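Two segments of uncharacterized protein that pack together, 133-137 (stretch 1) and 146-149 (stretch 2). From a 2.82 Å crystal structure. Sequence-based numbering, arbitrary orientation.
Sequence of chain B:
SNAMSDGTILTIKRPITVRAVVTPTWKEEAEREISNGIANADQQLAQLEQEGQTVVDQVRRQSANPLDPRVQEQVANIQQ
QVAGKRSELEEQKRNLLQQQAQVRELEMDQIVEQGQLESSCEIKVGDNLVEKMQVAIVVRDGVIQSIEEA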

HETATM    1  N   MSE B 133     -19.183 -15.237   7.340  1.00 52.56           N
HETATM    2  CA  MSE B 133     -18.645 -13.875   7.395  1.00 53.84           C
HETATM    3  C   MSE B 133     -19.486 -12.957   8.298  1.00 55.15           C
HETATM    4  O   MSE B 133     -19.369 -11.734   8.225  1.00 55.34           O
ATOM      5  N   GLN B 134     -20.338 -13.529   9.143  1.00 54.96           N
ATOM      6  CA  GLN B 134     -21.324 -12.708   9.827  1.00 54.05           C
ATOM      7  C   GLN B 134     -21.404 -12.932  11.325  1.00 58.85           C
ATOM      8  O   GLN B 134     -22.418 -12.613  11.961  1.00 69.68           O
ATOM      9  N   VAL B 135     -20.338 -13.473  11.894  1.00 54.15           N
ATOM     10  CA  VAL B 135     -20.276 -13.632  13.335  1.00 54.47           C
ATOM     11  C   VAL B 135     -19.975 -12.289  14.020  1.00 53.06           C
ATOM     12  O   VAL B 135     -19.151 -11.503  13.543  1.00 50.64           O
ATOM     13  N   ALA B 136     -20.673 -12.018  15.121  1.00 51.42           N
ATOM     14  CA  ALA B 136     -20.402 -10.828  15.936  1.00 49.90           C
ATOM     15  C   ALA B 136     -20.260 -11.183  17.408  1.00 49.03           C
ATOM     16  O   ALA B 136     -20.842 -12.161  17.866  1.00 56.41           O
ATOM     17  N   ILE B 137     -19.473 -10.394  18.138  1.00 46.49           N
ATOM     18  CA  ILE B 137     -19.366 -10.536  19.587  1.00 45.39           C
ATOM     19  C   ILE B 137     -19.876  -9.277  20.287  1.00 47.28           C
ATOM     20  O   ILE B 137     -19.758  -8.165  19.759  1.00 46.91           O
ATOM     21  N   SER B 146     -21.384 -12.081  24.867  1.00 50.28           N
ATOM     22  CA  SER B 146     -21.871 -13.230  24.086  1.00 48.68           C
ATOM     23  C   SER B 146     -21.390 -13.252  22.644  1.00 48.13           C
ATOM     24  O   SER B 146     -20.949 -12.238  22.115  1.00 50.34           O
ATOM     25  N   ILE B 147     -21.496 -14.422  22.019  1.00 49.79           N
ATOM     26  CA  ILE B 147     -21.190 -14.598  20.603  1.00 49.80           C
ATOM     27  C   ILE B 147     -22.486 -14.730  19.821  1.00 55.67           C
ATOM     28  O   ILE B 147     -23.376 -15.474  20.214  1.00 56.25           O
ATOM     29  N   GLU B 148     -22.578 -14.016  18.705  1.00 47.20           N
ATOM     30  CA  GLU B 148     -23.774 -14.014  17.855  1.00 54.23           C
ATOM     31  C   GLU B 148     -23.420 -14.496  16.447  1.00 65.38           C
ATOM     32  O   GLU B 148     -22.313 -14.244  15.969  1.00 57.73           O
ATOM     33  N   GLU B 149     -24.357 -15.177  15.784  1.00 66.42           N
ATOM     34  CA  GLU B 149     -24.099 -15.766  14.457  1.00 67.01           C
ATOM     35  C   GLU B 149     -25.082 -15.374  13.346  1.00 70.26           C
ATOM     36  O   GLU B 149     -26.296 -15.479  13.505  1.00 77.28           O
TER

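The strongest polar contacts between these two antiparallel segments belong to the backbone. Ala 136 and Glu 148 form a hydrogen-bonded pair: the amide N of Ala 136 donates to O of Glu 148 at 2.9 Å, and N of Glu 148 donates to O of Ala 136 at 2.7 Å, both nearly straight. Two weaker CA-H...O contacts extend the pattern, CA of Val 135 to O of Glu 148 and CA of Ile 137 to O of Ser 146, each 3.4 Å. No side chain makes a hydrogen bond across the interface; the two backbone bonds carry that role.

The side-chain hydrogen bond here lies within the second segment, where OG of Ser 146 donates to OE2 of Glu 148 at 3.1 Å. Residues two apart on a strand point their side chains to the same side, which brings the short serine, at chi1 p, within reach of the longer glutamate. Glu 148 is m at both chi1 and chi2. Its CB lies on the same face of the sheet as that of Ala 136, but the end of the side chain leads away from the first segment, so the carboxylate can meet the serine while the aliphatic base remains beside the neighboring strand. Ala 136 offers just a methyl group to this face, a compact partner for the glutamate.

The opposite face is apolar. Ile 137 and Ile 147 are a non-hydrogen-bonded pair with CA atoms 4.6 Å apart, and both side chains lie on this face. Ile 147, m at chi1 and chi2, places its CD1 3.8 Å from CG2 of Ile 137. Ile 137 is p at chi1 and t at chi2; its CG2 meets the partner while the extended CG1-CD1 arm leads away from the second segment. Val 135, at chi1 t, points sideways, yet its CG1 comes within 4.0 Å of CG2 of Ile 147. Ile 147 therefore touches both residues, with CD1 closest to Ile 137 and CG2 closest to Val 135. Beta-branched residues suit this setting because they favor extended backbone and carry methyl groups close to the main chain, and all three are buried.

Toward the end of the contact the side chains take little part. Gln 134, with chi1 m and chi2 t, points sideways; Glu 149, p then t, points away. Both are exposed, where a polar amide and a carboxylate can face solvent. Selenomethionine Met 133, m at all three chi angles, lies beyond reach of the second segment.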

HETATM    1  CB  MSE B 133     -18.575 -13.260   5.987  1.00 49.45           C
HETATM    2  CG  MSE B 133     -18.128 -14.205   4.886  1.00 55.43           C
HETATM    3 SE   MSE B 133     -16.211 -14.562   4.874  0.75 61.43          SE
HETATM    4  CE  MSE B 133     -15.666 -12.957   3.911  1.00 58.79           C
ATOM      5  CB  GLN B 134     -22.700 -12.886   9.184  1.00 53.98           C
ATOM      6  CG  GLN B 134     -22.706 -12.495   7.721  1.00 54.09           C
ATOM      7  CD  GLN B 134     -24.093 -12.261   7.165  1.00 57.41           C
ATOM      8  OE1 GLN B 134     -25.016 -13.052   7.377  1.00 57.65           O
ATOM      9  NE2 GLN B 134     -24.241 -11.171   6.428  1.00 65.51           N
ATOM     10  CB  VAL B 135     -19.250 -14.710  13.707  1.00 54.18           C
ATOM     11  CG1 VAL B 135     -18.972 -14.710  15.197  1.00 60.52           C
ATOM     12  CG2 VAL B 135     -19.766 -16.074  13.279  1.00 49.65           C
ATOM     13  CB  ALA B 136     -21.489  -9.785  15.750  1.00 43.86           C
ATOM     14  CB  ILE B 137     -17.928 -10.847  20.025  1.00 44.68           C
ATOM     15  CG1 ILE B 137     -17.000  -9.674  19.720  1.00 46.05           C
ATOM     16  CG2 ILE B 137     -17.426 -12.084  19.314  1.00 47.15           C
ATOM     17  CD1 ILE B 137     -15.568  -9.901  20.147  1.00 44.64           C
ATOM     18  CB  SER B 146     -23.400 -13.275  24.091  1.00 48.80           C
ATOM     19  OG  SER B 146     -23.924 -12.180  23.369  1.00 44.46           O
ATOM     20  CB  ILE B 147     -20.371 -15.875  20.350  1.00 42.67           C
ATOM     21  CG1 ILE B 147     -19.324 -16.108  21.448  1.00 36.53           C
ATOM     22  CG2 ILE B 147     -19.738 -15.824  18.970  1.00 46.46           C
ATOM     23  CD1 ILE B 147     -18.098 -15.229  21.369  1.00 33.20           C
ATOM     24  CB  GLU B 148     -24.375 -12.602  17.791  1.00 63.15           C
ATOM     25  CG  GLU B 148     -24.587 -11.921  19.147  1.00 77.16           C
ATOM     26  CD  GLU B 148     -25.853 -12.369  19.875  1.00 80.80           C
ATOM     27  OE1 GLU B 148     -26.962 -12.160  19.329  1.00 84.26           O
ATOM     28  OE2 GLU B 148     -25.742 -12.909  21.005  1.00 83.80           O
ATOM     29  CB  GLU B 149     -23.991 -17.294  14.553  1.00 85.46           C
ATOM     30  CG  GLU B 149     -25.181 -17.999  15.197  1.00 94.09           C
ATOM     31  CD  GLU B 149     -25.007 -19.514  15.281  1.00102.08           C
ATOM     32  OE1 GLU B 149     -24.436 -20.114  14.337  1.00 95.43           O
ATOM     33  OE2 GLU B 149     -25.450 -20.110  16.293  1.00111.87           O
TER